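Local structure of Cas13d (uncultured Ruminococcus sp, 6IV9) at residues Y670-E675 against A720-G725. The protein binds CRISPR RNA and, through its two HEPN domains, is implicated in maturing that RNA and in cleaving target RNA. The protein carries 2 engineered substitutions. Numbering follows the deposited sequence.
Sequences YKSCVE and AKAVIG
C673 holds SG anti to its carbonyl carbon and beside its backbone N (chi1 -62°), while V723 turns CG2 anti to its own carbonyl carbon with CG1 anti to N (chi1 168°); these two settings bring the thiol and one valine methyl into the same interface. The sulfur then lies against the backbone of A722: SG sits over the face of the A722 carbonyl, 3.5 Å from O and nearly as near to C, at van der Waals range. SG also touches A722 CB at 3.9 Å. The valine uses a single branch: CG2 sits 3.7 Å from C673 O and slightly farther from C673 CB, spanning the carbonyl oxygen and the root of the cysteine side chain.

In the fold, the C-terminal turn of helix 663-673 packs here against the side of the long helix 713-760, with helix 683-696 as third member through M693, which touches both C673 and V723. The nearest atom of the contact lies about 6 Å from the bound RNA.

A722 directs its methyl toward the other helix, where it meets backbone as well as side chain, with CB 3.7 Å from S672 O and 3.8 Å from S672 OG. That hydroxyl's hydrogen bonding is local, since OG bonds to R668 O and Y669 O one turn back in its own helix, and what it offers A722 is contact alone. S672, C673 and A722 have short side chains, consistent with the close approach, CA of C673 to CA of V723 being 5.2 Å, yet the two segments bury just 164 Å² together. The helix ends at C673 and the chain turns off at V674, whose side chain is directed away from the partner. L726, one turn on from V723, also meets C673.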
ATOM      1  N   TYR A 670     -20.349  -0.411  21.875  1.00 26.05           N
ATOM      2  CA  TYR A 670     -20.935  -0.001  23.169  1.00 26.83           C
ATOM      3  C   TYR A 670     -21.563  -1.207  23.876  1.00 28.73           C
ATOM      4  O   TYR A 670     -21.360  -1.381  25.043  1.00 29.42           O
ATOM      5  CB  TYR A 670     -21.956   1.106  22.930  1.00 30.26           C
ATOM      6  CG  TYR A 670     -22.552   1.669  24.187  1.00 26.12           C
ATOM      7  CD1 TYR A 670     -21.837   2.533  24.981  1.00 26.94           C
ATOM      8  CD2 TYR A 670     -23.830   1.327  24.585  1.00 31.40           C
ATOM      9  CE1 TYR A 670     -22.370   3.049  26.141  1.00 30.85           C
ATOM     10  CE2 TYR A 670     -24.385   1.837  25.741  1.00 29.04           C
ATOM     11  CZ  TYR A 670     -23.648   2.697  26.525  1.00 31.13           C
ATOM     12  OH  TYR A 670     -24.172   3.202  27.667  1.00 32.31           O
ATOM     13  N   LYS A 671     -22.304  -2.018  23.146  1.00 28.55           N
ATOM     14  CA  LYS A 671     -22.953  -3.217  23.717  1.00 34.49           C
ATOM     15  C   LYS A 671     -21.918  -4.253  24.180  1.00 36.46           C
ATOM     16  O   LYS A 671     -22.158  -4.897  25.164  1.00 31.62           O
ATOM     17  CB  LYS A 671     -23.895  -3.811  22.678  1.00 38.15           C
ATOM     18  CG  LYS A 671     -24.887  -4.833  23.193  1.00 54.42           C
ATOM     19  CD  LYS A 671     -26.133  -4.917  22.339  1.00 62.12           C
ATOM     20  CE  LYS A 671     -26.595  -6.335  22.091  1.00 71.29           C
ATOM     21  NZ  LYS A 671     -27.972  -6.550  22.587  1.00 80.35           N
ATOM     22  N   SER A 672     -20.860  -4.466  23.415  1.00 28.03           N
ATOM     23  CA  SER A 672     -19.831  -5.473  23.770  1.00 29.96           C
ATOM     24  C   SER A 672     -18.841  -5.010  24.845  1.00 31.83           C
ATOM     25  O   SER A 672     -18.332  -5.862  25.532  1.00 33.58           O
ATOM     26  CB  SER A 672     -19.136  -5.959  22.552  1.00 30.79           C
ATOM     27  OG  SER A 672     -18.472  -4.898  21.928  1.00 32.45           O
ATOM     28  N   CYS A 673     -18.552  -3.714  24.942  1.00 28.05           N
ATOM     29  CA  CYS A 673     -17.510  -3.221  25.880  1.00 27.14           C
ATOM     30  C   CYS A 673     -18.048  -2.711  27.220  1.00 31.53           C
ATOM     31  O   CYS A 673     -17.305  -2.748  28.169  1.00 28.31           O
ATOM     32  CB  CYS A 673     -16.726  -2.080  25.249  1.00 28.79           C
ATOM     33  SG  CYS A 673     -15.848  -2.565  23.747  0.99 30.01           S
ATOM     34  N   VAL A 674     -19.288  -2.246  27.263  1.00 30.45           N
ATOM     35  CA  VAL A 674     -19.837  -1.646  28.511  1.00 32.27           C
ATOM     36  C   VAL A 674     -20.636  -2.706  29.269  1.00 28.66           C
ATOM     37  O   VAL A 674     -21.481  -3.318  28.679  1.00 31.89           O
ATOM     38  CB  VAL A 674     -20.654  -0.385  28.188  1.00 34.44           C
ATOM     39  CG1 VAL A 674     -21.304   0.200  29.421  1.00 34.47           C
ATOM     40  CG2 VAL A 674     -19.801   0.664  27.508  1.00 35.48           C
ATOM     41  N   GLU A 675     -20.337  -2.887  30.547  1.00 32.67           N
ATOM     42  CA  GLU A 675     -20.981  -3.953  31.355  1.00 39.20           C
ATOM     43  C   GLU A 675     -22.493  -3.740  31.487  1.00 34.89           C
ATOM     44  O   GLU A 675     -23.223  -4.675  31.259  1.00 34.75           O
ATOM     45  CB  GLU A 675     -20.319  -4.043  32.722  1.00 38.49           C
ATOM     46  CG  GLU A 675     -20.828  -5.214  33.514  1.00 44.44           C
ATOM     47  CD  GLU A 675     -20.068  -5.468  34.795  1.00 49.62           C
ATOM     48  OE1 GLU A 675     -20.203  -6.552  35.335  1.00 57.23           O
ATOM     49  OE2 GLU A 675     -19.356  -4.582  35.224  1.00 54.84           O
ATOM     50  N   ALA A 720     -13.584  -8.303  28.103  1.00 28.38           N
ATOM     51  CA  ALA A 720     -12.166  -7.896  28.145  1.00 28.80           C
ATOM     52  C   ALA A 720     -11.598  -7.913  26.725  1.00 24.36           C
ATOM     53  O   ALA A 720     -10.900  -7.015  26.366  1.00 25.33           O
ATOM     54  CB  ALA A 720     -11.406  -8.832  29.037  1.00 28.08           C
ATOM     55  N   LYS A 721     -11.930  -8.933  25.953  1.00 25.14           N
ATOM     56  CA  LYS A 721     -11.427  -9.018  24.562  1.00 28.75           C
ATOM     57  C   LYS A 721     -11.966  -7.852  23.732  1.00 27.07           C
ATOM     58  O   LYS A 721     -11.223  -7.308  22.955  1.00 22.90           O
ATOM     59  CB  LYS A 721     -11.835 -10.352  23.950  1.00 29.18           C
ATOM     60  CG  LYS A 721     -11.116 -11.544  24.547  1.00 31.77           C
ATOM     61  CD  LYS A 721     -11.759 -12.835  24.204  1.00 35.72           C
ATOM     62  CE  LYS A 721     -11.775 -13.106  22.725  1.00 43.07           C
ATOM     63  NZ  LYS A 721     -12.810 -14.100  22.375  1.00 53.81           N
ATOM     64  N   ALA A 722     -13.240  -7.535  23.908  1.00 25.81           N
ATOM     65  CA  ALA A 722     -13.896  -6.444  23.163  1.00 27.87           C
ATOM     66  C   ALA A 722     -13.253  -5.104  23.527  1.00 25.82           C
ATOM     67  O   ALA A 722     -12.995  -4.329  22.645  1.00 25.12           O
ATOM     68  CB  ALA A 722     -15.370  -6.451  23.458  1.00 26.85           C
ATOM     69  N   VAL A 723     -13.004  -4.875  24.809  1.00 26.08           N
ATOM     70  CA  VAL A 723     -12.394  -3.588  25.240  1.00 24.02           C
ATOM     71  C   VAL A 723     -10.992  -3.462  24.645  1.00 25.20           C
ATOM     72  O   VAL A 723     -10.683  -2.424  24.117  1.00 22.72           O
ATOM     73  CB  VAL A 723     -12.349  -3.495  26.773  1.00 27.11           C
ATOM     74  CG1 VAL A 723     -11.494  -2.352  27.269  1.00 26.31           C
ATOM     75  CG2 VAL A 723     -13.741  -3.437  27.368  1.00 28.84           C
ATOM     76  N   ILE A 724     -10.195  -4.516  24.743  1.00 24.23           N
ATOM     77  CA  ILE A 724      -8.813  -4.454  24.193  1.00 23.51           C
ATOM     78  C   ILE A 724      -8.890  -4.253  22.677  1.00 21.40           C
ATOM     79  O   ILE A 724      -8.122  -3.493  22.150  1.00 23.31           O
ATOM     80  CB  ILE A 724      -8.032  -5.722  24.570  1.00 23.34           C
ATOM     81  CG1 ILE A 724      -7.729  -5.758  26.065  1.00 28.58           C
ATOM     82  CG2 ILE A 724      -6.780  -5.854  23.732  1.00 26.19           C
ATOM     83  CD1 ILE A 724      -7.058  -7.010  26.528  1.00 30.41           C
ATOM     84  N   GLY A 725      -9.807  -4.944  22.021  1.00 24.92           N
ATOM     85  CA  GLY A 725      -9.894  -4.809  20.563  1.00 26.93           C
ATOM     86  C   GLY A 725     -10.233  -3.392  20.159  1.00 27.08           C
ATOM     87  O   GLY A 725      -9.664  -2.906  19.217  1.00 22.96           O
TER